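Local coordinates for adenosine kinase, putative (Trypanosoma brucei, PDB 3OTX), which probably phosphorylates adenosine to AMP at the expense of ATP, with magnesium as cofactor, in purine salvage, at residues F28-L42 and C128-L140. The protein carries 1 engineered substitution. Numbering follows the deposited sequence. Where two conformers were deposited one is given.
Sequences FLVKYGLERGTAILL and CITGKERTLVADL. With AP5 (bis(adenosine)-5'-pentaphosphate), chain C.
T135 is turned about chi1 (-55°) with OG1 beside its own backbone N and CG2 beside its carbonyl carbon, which sends the hydroxyl to G37 and the methyl to L34. G37 N donates to OG1 of T135 at 2.8 Å, nearly straight at 161°, and CB of L34 lies 3.9 Å from T135 CG2. The chi1 rotation of V137 sets CG2 beside the backbone N, where it meets I40 CG1 alongside and L34 CD2 at 3.6 Å, the L34 and V137 side chains crossing at about a right angle. L29 meets T130 tip to tip, CD1 to CG2 at 3.7 Å, while F28 CE2 touches C128 SG obliquely. R36 CD rests on E133 OE2 (3.1 Å), with the guanidinium and carboxylate planes 43° apart; the salt bridge of R36 goes to D26. Strand 39-41 joins 133-140 in parallel, its axis 4.7 Å away, through backbone bonds such as A138 N to I40 O (2.9 Å). On the A39-L136-A138 face, A138 CB approaches N7B of AP5 at 3.6 Å. An edge strand added to a small mixed sheet that closes over the nucleoside is characteristic of the lid of PfkB (ribokinase-like) kinases.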
ATOM      1  N   PHE A  28      -3.786  12.505  23.785  1.00 29.72           N
ATOM      2  CA  PHE A  28      -2.802  11.462  23.466  1.00 27.52           C
ATOM      3  C   PHE A  28      -2.005  11.901  22.234  1.00 29.51           C
ATOM      4  O   PHE A  28      -0.772  11.842  22.227  1.00 29.37           O
ATOM      5  CB  PHE A  28      -3.513  10.115  23.226  1.00 28.36           C
ATOM      6  CG  PHE A  28      -2.591   8.984  22.813  1.00 30.62           C
ATOM      7  CD1 PHE A  28      -2.101   8.085  23.759  1.00 36.66           C
ATOM      8  CD2 PHE A  28      -2.242   8.807  21.483  1.00 30.26           C
ATOM      9  CE1 PHE A  28      -1.251   7.042  23.376  1.00 34.34           C
ATOM     10  CE2 PHE A  28      -1.401   7.774  21.096  1.00 33.49           C
ATOM     11  CZ  PHE A  28      -0.917   6.889  22.044  1.00 29.96           C
ATOM     12  N   LEU A  29      -2.700  12.373  21.197  1.00 27.49           N
ATOM     13  CA  LEU A  29      -2.019  12.877  20.020  1.00 26.00           C
ATOM     14  C   LEU A  29      -1.103  14.076  20.319  1.00 25.82           C
ATOM     15  O   LEU A  29       0.018  14.138  19.811  1.00 28.37           O
ATOM     16  CB  LEU A  29      -3.003  13.173  18.862  1.00 24.68           C
ATOM     17  CG  LEU A  29      -4.041  12.146  18.396  1.00 28.65           C
ATOM     18  CD1 LEU A  29      -4.867  12.757  17.257  1.00 32.61           C
ATOM     19  CD2 LEU A  29      -3.407  10.844  17.911  1.00 28.70           C
ATOM     20  N   VAL A  30      -1.575  15.024  21.122  1.00 28.05           N
ATOM     21  CA  VAL A  30      -0.741  16.149  21.537  1.00 29.44           C
ATOM     22  C   VAL A  30       0.498  15.643  22.282  1.00 30.70           C
ATOM     23  O   VAL A  30       1.617  16.062  21.971  1.00 30.60           O
ATOM     24  CB  VAL A  30      -1.543  17.180  22.383  1.00 30.88           C
ATOM     25  CG1 VAL A  30      -0.632  18.273  23.009  1.00 36.92           C
ATOM     26  CG2 VAL A  30      -2.638  17.818  21.557  1.00 35.16           C
ATOM     27  N   LYS A  31       0.300  14.731  23.238  1.00 30.23           N
ATOM     28  CA  LYS A  31       1.411  14.186  24.022  1.00 31.43           C
ATOM     29  C   LYS A  31       2.549  13.670  23.142  1.00 28.57           C
ATOM     30  O   LYS A  31       3.722  13.967  23.423  1.00 31.28           O
ATOM     31  CB  LYS A  31       0.938  13.056  24.932  1.00 34.04           C
ATOM     32  CG  LYS A  31       1.977  12.577  25.934  1.00 37.67           C
ATOM     33  CD  LYS A  31       1.493  11.295  26.584  1.00 41.14           C
ATOM     34  CE  LYS A  31       2.489  10.748  27.582  1.00 47.15           C
ATOM     35  NZ  LYS A  31       1.798   9.761  28.454  1.00 49.08           N
ATOM     36  N   TYR A  32       2.185  12.947  22.089  1.00 25.12           N
ATOM     37  CA  TYR A  32       3.165  12.293  21.213  1.00 20.40           C
ATOM     38  C   TYR A  32       3.585  13.090  19.986  1.00 21.99           C
ATOM     39  O   TYR A  32       4.306  12.569  19.147  1.00 21.02           O
ATOM     40  CB  TYR A  32       2.715  10.852  20.858  1.00 21.22           C
ATOM     41  CG  TYR A  32       2.830   9.988  22.099  1.00 24.53           C
ATOM     42  CD1 TYR A  32       1.696   9.631  22.838  1.00 28.45           C
ATOM     43  CD2 TYR A  32       4.087   9.610  22.592  1.00 21.90           C
ATOM     44  CE1 TYR A  32       1.814   8.876  23.991  1.00 25.55           C
ATOM     45  CE2 TYR A  32       4.208   8.859  23.738  1.00 25.56           C
ATOM     46  CZ  TYR A  32       3.080   8.504  24.444  1.00 32.37           C
ATOM     47  OH  TYR A  32       3.228   7.772  25.600  1.00 35.30           O
ATOM     48  N   GLY A  33       3.099  14.327  19.865  1.00 23.63           N
ATOM     49  CA  GLY A  33       3.507  15.230  18.792  1.00 24.10           C
ATOM     50  C   GLY A  33       2.925  14.829  17.449  1.00 21.94           C
ATOM     51  O   GLY A  33       3.567  14.985  16.396  1.00 23.79           O
ATOM     52  N   LEU A  34       1.718  14.279  17.471  1.00 19.69           N
ATOM     53  CA  LEU A  34       1.146  13.700  16.257  1.00 20.31           C
ATOM     54  C   LEU A  34       0.098  14.596  15.620  1.00 21.51           C
ATOM     55  O   LEU A  34      -0.646  15.285  16.323  1.00 27.27           O
ATOM     56  CB  LEU A  34       0.507  12.329  16.538  1.00 23.55           C
ATOM     57  CG  LEU A  34       1.365  11.278  17.257  1.00 22.50           C
ATOM     58  CD1 LEU A  34       0.510  10.055  17.620  1.00 21.71           C
ATOM     59  CD2 LEU A  34       2.567  10.865  16.408  1.00 18.32           C
ATOM     60  N   GLU A  35       0.060  14.547  14.293  1.00 23.20           N
ATOM     61  CA  GLU A  35      -0.907  15.304  13.518  1.00 25.88           C
ATOM     62  C   GLU A  35      -2.047  14.349  13.144  1.00 23.08           C
ATOM     63  O   GLU A  35      -1.848  13.318  12.474  1.00 26.68           O
ATOM     64  CB  GLU A  35      -0.253  15.892  12.250  1.00 25.79           C
ATOM     65  CG  GLU A  35      -0.940  17.176  11.762  1.00 38.51           C
ATOM     66  CD  GLU A  35      -0.727  17.457  10.274  1.00 46.67           C
ATOM     67  OE1 GLU A  35       0.262  16.961   9.685  1.00 47.92           O
ATOM     68  OE2 GLU A  35      -1.559  18.184   9.694  1.00 53.33           O
ATOM     69  N   ARG A  36      -3.249  14.697  13.585  1.00 25.94           N
ATOM     70  CA  ARG A  36      -4.413  13.834  13.350  1.00 26.03           C
ATOM     71  C   ARG A  36      -4.564  13.400  11.901  1.00 26.02           C
ATOM     72  O   ARG A  36      -4.508  14.223  10.988  1.00 31.12           O
ATOM     73  CB  ARG A  36      -5.688  14.535  13.834  1.00 26.87           C
ATOM     74  CG  ARG A  36      -6.940  13.676  13.751  1.00 28.90           C
ATOM     75  CD  ARG A  36      -8.193  14.535  13.928  1.00 39.06           C
ATOM     76  NE  ARG A  36      -8.309  15.074  15.273  1.00 46.27           N
ATOM     77  CZ  ARG A  36      -9.144  14.606  16.192  1.00 52.29           C
ATOM     78  NH1 ARG A  36      -9.964  13.601  15.907  1.00 50.25           N
ATOM     79  NH2 ARG A  36      -9.166  15.160  17.390  1.00 62.16           N
ATOM     80  N   GLY A  37      -4.742  12.100  11.694  1.00 23.24           N
ATOM     81  CA  GLY A  37      -5.010  11.543  10.357  1.00 23.67           C
ATOM     82  C   GLY A  37      -3.817  11.333   9.443  1.00 24.48           C
ATOM     83  O   GLY A  37      -3.985  10.995   8.266  1.00 30.81           O
ATOM     84  N   THR A  38      -2.614  11.496   9.987  1.00 23.45           N
ATOM     85  CA  THR A  38      -1.371  11.329   9.245  1.00 21.23           C
ATOM     86  C   THR A  38      -0.654  10.036   9.626  1.00 21.27           C
ATOM     87  O   THR A  38      -0.946   9.457  10.692  1.00 19.32           O
ATOM     88  CB  THR A  38      -0.402  12.500   9.460  1.00 20.51           C
ATOM     89  OG1 THR A  38       0.067  12.518  10.820  1.00 26.24           O
ATOM     90  CG2 THR A  38      -1.084  13.813   9.121  1.00 23.58           C
ATOM     91  N   ALA A  39       0.264   9.599   8.762  1.00 20.16           N
ATOM     92  CA  ALA A  39       1.189   8.496   9.051  1.00 19.69           C
ATOM     93  C   ALA A  39       2.590   9.074   9.165  1.00 21.16           C
ATOM     94  O   ALA A  39       2.938   9.981   8.425  1.00 20.79           O
ATOM     95  CB  ALA A  39       1.161   7.457   7.945  1.00 19.62           C
ATOM     96  N   ILE A  40       3.374   8.558  10.108  1.00 17.79           N
ATOM     97  CA  ILE A  40       4.794   8.916  10.251  1.00 15.29           C
ATOM     98  C   ILE A  40       5.583   7.648  10.565  1.00 14.78           C
ATOM     99  O   ILE A  40       4.996   6.589  10.831  1.00 15.25           O
ATOM    100  CB  ILE A  40       5.020   9.917  11.384  1.00 15.35           C
ATOM    101  CG1 ILE A  40       4.584   9.341  12.759  1.00 16.23           C
ATOM    102  CG2 ILE A  40       4.338  11.274  11.090  1.00 19.18           C
ATOM    103  CD1 ILE A  40       5.187  10.164  13.971  1.00 15.78           C
ATOM    104  N   LEU A  41       6.912   7.742  10.467  1.00 15.83           N
ATOM    105  CA  LEU A  41       7.794   6.760  11.070  1.00 14.73           C
ATOM    106  C   LEU A  41       8.045   7.123  12.523  1.00 16.22           C
ATOM    107  O   LEU A  41       8.206   8.302  12.877  1.00 16.92           O
ATOM    108  CB  LEU A  41       9.136   6.716  10.319  1.00 15.77           C
ATOM    109  CG  LEU A  41       8.953   6.413   8.819  1.00 13.93           C
ATOM    110  CD1 LEU A  41      10.312   6.443   8.151  1.00 16.57           C
ATOM    111  CD2 LEU A  41       8.280   5.083   8.583  1.00 15.27           C
ATOM    112  N   LEU A  42       8.088   6.098  13.377  1.00 14.68           N
ATOM    113  CA  LEU A  42       8.405   6.319  14.778  1.00 16.53           C
ATOM    114  C   LEU A  42       9.714   7.089  14.908  1.00 17.98           C
ATOM    115  O   LEU A  42      10.710   6.744  14.258  1.00 18.60           O
ATOM    116  CB  LEU A  42       8.541   4.983  15.490  1.00 18.36           C
ATOM    117  CG  LEU A  42       8.956   5.075  16.953  1.00 22.61           C
ATOM    118  CD1 LEU A  42       7.753   5.497  17.753  1.00 16.18           C
ATOM    119  CD2 LEU A  42       9.431   3.690  17.398  1.00 25.21           C
ATOM    120  N   CYS A 128      -3.735   4.900  15.905  1.00 19.46           N
ATOM    121  CA  CYS A 128      -4.383   5.702  16.947  1.00 21.32           C
ATOM    122  C   CYS A 128      -5.676   6.284  16.368  1.00 22.82           C
ATOM    123  O   CYS A 128      -5.634   7.085  15.433  1.00 21.01           O
ATOM    124  CB  CYS A 128      -3.445   6.807  17.447  1.00 24.11           C
ATOM    125  SG  CYS A 128      -1.784   6.241  17.827  1.00 24.39           S
ATOM    126  N   ILE A 129      -6.817   5.835  16.900  1.00 25.72           N
ATOM    127  CA  ILE A 129      -8.121   6.138  16.308  1.00 25.55           C
ATOM    128  C   ILE A 129      -8.756   7.245  17.151  1.00 24.44           C
ATOM    129  O   ILE A 129      -8.910   7.125  18.357  1.00 24.65           O
ATOM    130  CB  ILE A 129      -9.055   4.880  16.269  1.00 29.66           C
ATOM    131  CG1 ILE A 129      -8.393   3.732  15.501  1.00 25.24           C
ATOM    132  CG2 ILE A 129     -10.409   5.221  15.643  1.00 30.12           C
ATOM    133  CD1 ILE A 129      -9.143   2.396  15.605  1.00 32.65           C
ATOM    134  N   THR A 130      -9.073   8.342  16.482  1.00 27.66           N
ATOM    135  CA  THR A 130      -9.768   9.458  17.117  1.00 29.22           C
ATOM    136  C   THR A 130     -10.961   9.713  16.222  1.00 33.92           C
ATOM    137  O   THR A 130     -10.850  10.362  15.171  1.00 33.27           O
ATOM    138  CB  THR A 130      -8.879  10.712  17.204  1.00 30.99           C
ATOM    139  OG1 THR A 130      -8.395  11.043  15.897  1.00 30.21           O
ATOM    140  CG2 THR A 130      -7.703  10.472  18.135  1.00 31.77           C
ATOM    141  N   GLY A 131     -12.088   9.132  16.622  1.00 41.35           N
ATOM    142  CA  GLY A 131     -13.342   9.285  15.904  1.00 43.87           C
ATOM    143  C   GLY A 131     -13.262   8.641  14.551  1.00 45.33           C
ATOM    144  O   GLY A 131     -13.091   7.429  14.439  1.00 46.47           O
ATOM    145  N   LYS A 132     -13.352   9.470  13.522  1.00 46.63           N
ATOM    146  CA  LYS A 132     -13.419   9.002  12.147  1.00 47.78           C
ATOM    147  C   LYS A 132     -12.016   8.869  11.560  1.00 46.29           C
ATOM    148  O   LYS A 132     -11.829   8.267  10.500  1.00 47.27           O
ATOM    149  CB  LYS A 132     -14.277   9.968  11.324  1.00 49.44           C
ATOM    150  CG  LYS A 132     -15.323  10.678  12.175  1.00 56.81           C
ATOM    151  CD  LYS A 132     -16.592  11.048  11.426  1.00 61.26           C
ATOM    152  CE  LYS A 132     -17.621  11.584  12.415  1.00 62.94           C
ATOM    153  NZ  LYS A 132     -18.888  12.014  11.773  1.00 68.05           N
ATOM    154  N   GLU A 133     -11.029   9.413  12.275  1.00 44.08           N
ATOM    155  CA  GLU A 133      -9.650   9.481  11.773  1.00 40.47           C
ATOM    156  C   GLU A 133      -8.682   8.548  12.496  1.00 35.16           C
ATOM    157  O   GLU A 133      -8.847   8.245  13.678  1.00 32.55           O
ATOM    158  CB  GLU A 133      -9.136  10.921  11.807  1.00 42.47           C
ATOM    159  CG  GLU A 133      -9.946  11.860  10.929  1.00 51.35           C
ATOM    160  CD  GLU A 133      -9.523  13.299  11.070  1.00 64.57           C
ATOM    161  OE1 GLU A 133      -8.431  13.650  10.569  1.00 71.10           O
ATOM    162  OE2 GLU A 133     -10.288  14.083  11.678  1.00 66.17           O
ATOM    163  N   ARG A 134      -7.672   8.118  11.749  1.00 30.54           N
ATOM    164  CA  ARG A 134      -6.637   7.216  12.238  0.50 28.06           C
ATOM    165  C   ARG A 134      -5.277   7.885  12.021  1.00 25.95           C
ATOM    166  O   ARG A 134      -4.999   8.382  10.924  1.00 24.77           O
ATOM    167  CB  ARG A 134      -6.712   5.881  11.486  0.50 28.38           C
ATOM    168  CG  ARG A 134      -8.006   5.077  11.729  0.50 28.55           C
ATOM    169  CD  ARG A 134      -8.515   4.381  10.456  0.50 32.80           C
ATOM    170  NE  ARG A 134      -7.454   4.118   9.487  0.50 29.86           N
ATOM    171  CZ  ARG A 134      -6.741   2.998   9.433  0.50 23.51           C
ATOM    172  NH1 ARG A 134      -6.970   2.006  10.290  0.50 22.03           N
ATOM    173  NH2 ARG A 134      -5.805   2.871   8.516  0.50 24.65           N
ATOM    174  N   THR A 135      -4.441   7.895  13.054  1.00 21.62           N
ATOM    175  CA  THR A 135      -3.103   8.485  12.997  1.00 20.26           C
ATOM    176  C   THR A 135      -2.107   7.337  13.222  1.00 19.61           C
ATOM    177  O   THR A 135      -2.222   6.609  14.224  1.00 19.15           O
ATOM    178  CB  THR A 135      -2.956   9.540  14.075  1.00 22.02           C
ATOM    179  OG1 THR A 135      -4.005  10.513  13.932  1.00 24.83           O
ATOM    180  CG2 THR A 135      -1.595  10.231  14.001  1.00 25.05           C
ATOM    181  N   LEU A 136      -1.195   7.152  12.267  1.00 16.49           N
ATOM    182  CA  LEU A 136      -0.382   5.926  12.209  1.00 16.96           C
ATOM    183  C   LEU A 136       1.066   6.243  12.517  1.00 19.15           C
ATOM    184  O   LEU A 136       1.626   7.192  11.977  1.00 19.84           O
ATOM    185  CB  LEU A 136      -0.485   5.235  10.841  1.00 15.41           C
ATOM    186  CG  LEU A 136      -1.871   5.178  10.203  1.00 23.56           C
ATOM    187  CD1 LEU A 136      -1.795   4.593   8.773  1.00 28.24           C
ATOM    188  CD2 LEU A 136      -2.790   4.357  11.114  1.00 24.27           C
ATOM    189  N   VAL A 137       1.663   5.457  13.410  1.00 15.32           N
ATOM    190  CA  VAL A 137       3.085   5.606  13.761  1.00 17.07           C
ATOM    191  C   VAL A 137       3.787   4.269  13.528  1.00 14.71           C
ATOM    192  O   VAL A 137       3.587   3.331  14.274  1.00 14.65           O
ATOM    193  CB  VAL A 137       3.221   6.035  15.205  1.00 17.06           C
ATOM    194  CG1 VAL A 137       4.711   6.222  15.588  1.00 16.46           C
ATOM    195  CG2 VAL A 137       2.471   7.366  15.439  1.00 15.31           C
ATOM    196  N   ALA A 138       4.601   4.184  12.479  1.00 14.06           N
ATOM    197  CA  ALA A 138       5.172   2.888  12.050  1.00 14.98           C
ATOM    198  C   ALA A 138       6.583   2.715  12.600  1.00 15.16           C
ATOM    199  O   ALA A 138       7.459   3.567  12.349  1.00 15.89           O
ATOM    200  CB  ALA A 138       5.200   2.810  10.512  1.00 14.12           C
ATOM    201  N   ASP A 139       6.801   1.626  13.346  1.00 14.15           N
ATOM    202  CA  ASP A 139       8.116   1.225  13.839  1.00 13.34           C
ATOM    203  C   ASP A 139       8.536   0.023  13.033  1.00 14.89           C
ATOM    204  O   ASP A 139       8.105  -1.110  13.304  1.00 15.28           O
ATOM    205  CB  ASP A 139       7.997   0.917  15.328  1.00 15.56           C
ATOM    206  CG  ASP A 139       9.283   0.406  15.931  1.00 25.27           C
ATOM    207  OD1 ASP A 139      10.319   0.411  15.241  1.00 22.92           O
ATOM    208  OD2 ASP A 139       9.251   0.011  17.109  1.00 29.68           O
ATOM    209  N   LEU A 140       9.301   0.256  11.956  1.00 14.18           N
ATOM    210  CA  LEU A 140       9.575  -0.818  11.010  1.00 13.26           C
ATOM    211  C   LEU A 140      10.281  -2.048  11.591  1.00 13.49           C
ATOM    212  O   LEU A 140      10.067  -3.145  11.082  1.00 14.68           O
ATOM    213  CB  LEU A 140      10.357  -0.333   9.802  1.00 13.79           C
ATOM    214  CG  LEU A 140       9.681   0.712   8.898  1.00 18.84           C
ATOM    215  CD1 LEU A 140      10.380   0.847   7.501  1.00 17.09           C
ATOM    216  CD2 LEU A 140       8.221   0.520   8.730  1.00 24.47           C
TER
HETATM  217  PA  AP5 C 346      -9.760   7.158   0.010  1.00 14.08           P
HETATM  218  O1A AP5 C 346     -10.302   7.867   1.247  1.00 14.78           O
HETATM  219  O2A AP5 C 346      -9.452   8.084  -1.149  1.00 15.80           O
HETATM  220  O3A AP5 C 346      -8.414   6.321   0.292  1.00 14.22           O
HETATM  221  PB  AP5 C 346      -7.195   6.744   1.262  1.00 14.59           P
HETATM  222  O1B AP5 C 346      -7.182   8.210   1.568  1.00 15.34           O
HETATM  223  O2B AP5 C 346      -5.963   6.151   0.672  1.00 16.02           O
HETATM  224  O3B AP5 C 346      -7.636   5.933   2.560  1.00 15.66           O
HETATM  225  PG  AP5 C 346      -7.256   6.049   4.101  1.00 20.12           P
HETATM  226  O1G AP5 C 346      -8.398   5.461   4.871  1.00 28.34           O
HETATM  227  O2G AP5 C 346      -7.027   7.460   4.596  1.00 21.35           O
HETATM  228  O3G AP5 C 346      -6.039   5.087   4.146  1.00 19.99           O
HETATM  229  PD  AP5 C 346      -5.081   4.663   5.377  1.00 19.89           P
HETATM  230  O1D AP5 C 346      -5.443   5.322   6.696  1.00 21.05           O
HETATM  231  O2D AP5 C 346      -3.681   4.822   4.854  1.00 20.75           O
HETATM  232  O3D AP5 C 346      -5.483   3.113   5.541  1.00 16.42           O
HETATM  233  PE  AP5 C 346      -4.844   1.875   4.726  1.00 18.91           P
HETATM  234  O1E AP5 C 346      -4.626   2.275   3.294  1.00 20.09           O
HETATM  235  O2E AP5 C 346      -5.674   0.623   4.998  1.00 21.15           O
HETATM  236  O5F AP5 C 346     -10.795   5.991  -0.365  1.00 13.22           O
HETATM  237  C5F AP5 C 346     -10.482   5.034  -1.376  1.00 13.47           C
HETATM  238  C4F AP5 C 346     -11.768   4.451  -1.910  1.00 11.80           C
HETATM  239  O4F AP5 C 346     -12.554   3.928  -0.830  1.00 15.07           O
HETATM  240  C3F AP5 C 346     -12.706   5.464  -2.560  1.00 14.08           C
HETATM  241  O3F AP5 C 346     -12.374   5.617  -3.919  1.00 15.69           O
HETATM  242  C2F AP5 C 346     -14.069   4.887  -2.306  1.00 17.57           C
HETATM  243  O2F AP5 C 346     -14.346   3.884  -3.251  1.00 17.61           O
HETATM  244  C1F AP5 C 346     -13.895   4.204  -0.946  1.00 14.42           C
HETATM  245  N9A AP5 C 346     -14.270   5.072   0.208  1.00 15.43           N
HETATM  246  C8A AP5 C 346     -13.400   5.657   1.133  1.00 13.65           C
HETATM  247  N7A AP5 C 346     -14.156   6.346   2.031  1.00 16.39           N
HETATM  248  C5A AP5 C 346     -15.462   6.196   1.708  1.00 16.49           C
HETATM  249  C6A AP5 C 346     -16.639   6.627   2.280  1.00 22.18           C
HETATM  250  N6A AP5 C 346     -16.660   7.275   3.448  1.00 26.43           N
HETATM  251  N1A AP5 C 346     -17.830   6.274   1.693  1.00 25.29           N
HETATM  252  C2A AP5 C 346     -17.883   5.479   0.559  1.00 25.08           C
HETATM  253  N3A AP5 C 346     -16.699   5.044   0.004  1.00 18.78           N
HETATM  254  C4A AP5 C 346     -15.522   5.372   0.573  1.00 17.69           C
HETATM  255  O5J AP5 C 346      -3.375   1.701   5.397  1.00 19.13           O
HETATM  256  C5J AP5 C 346      -3.265   1.377   6.773  1.00 17.96           C
HETATM  257  C4J AP5 C 346      -2.009   0.528   6.872  1.00 11.65           C
HETATM  258  O4J AP5 C 346      -0.835   1.336   6.685  1.00 15.56           O
HETATM  259  C3J AP5 C 346      -1.788  -0.087   8.257  1.00 12.83           C
HETATM  260  O3J AP5 C 346      -2.120  -1.473   8.172  1.00 14.33           O
HETATM  261  C2J AP5 C 346      -0.305   0.168   8.569  1.00 14.02           C
HETATM  262  O2J AP5 C 346       0.385  -0.983   9.043  1.00 14.13           O
HETATM  263  C1J AP5 C 346       0.229   0.595   7.224  1.00 14.74           C
HETATM  264  N9B AP5 C 346       1.452   1.408   7.306  1.00 10.32           N
HETATM  265  C8B AP5 C 346       1.568   2.594   7.979  1.00 11.93           C
HETATM  266  N7B AP5 C 346       2.859   2.997   7.848  1.00 14.87           N
HETATM  267  C5B AP5 C 346       3.541   2.076   7.098  1.00  9.35           C
HETATM  268  C6B AP5 C 346       4.868   2.000   6.655  1.00 10.20           C
HETATM  269  N6B AP5 C 346       5.822   2.880   6.998  1.00 11.62           N
HETATM  270  N1B AP5 C 346       5.196   0.884   5.936  1.00 11.27           N
HETATM  271  C2B AP5 C 346       4.299  -0.082   5.543  1.00 11.88           C
HETATM  272  N3B AP5 C 346       3.004  -0.029   6.017  1.00 11.58           N
HETATM  273  C4B AP5 C 346       2.642   1.066   6.752  1.00  9.40           C
HETATM  274  O   HOH W   1       1.255  10.133  12.587  1.00 14.61           O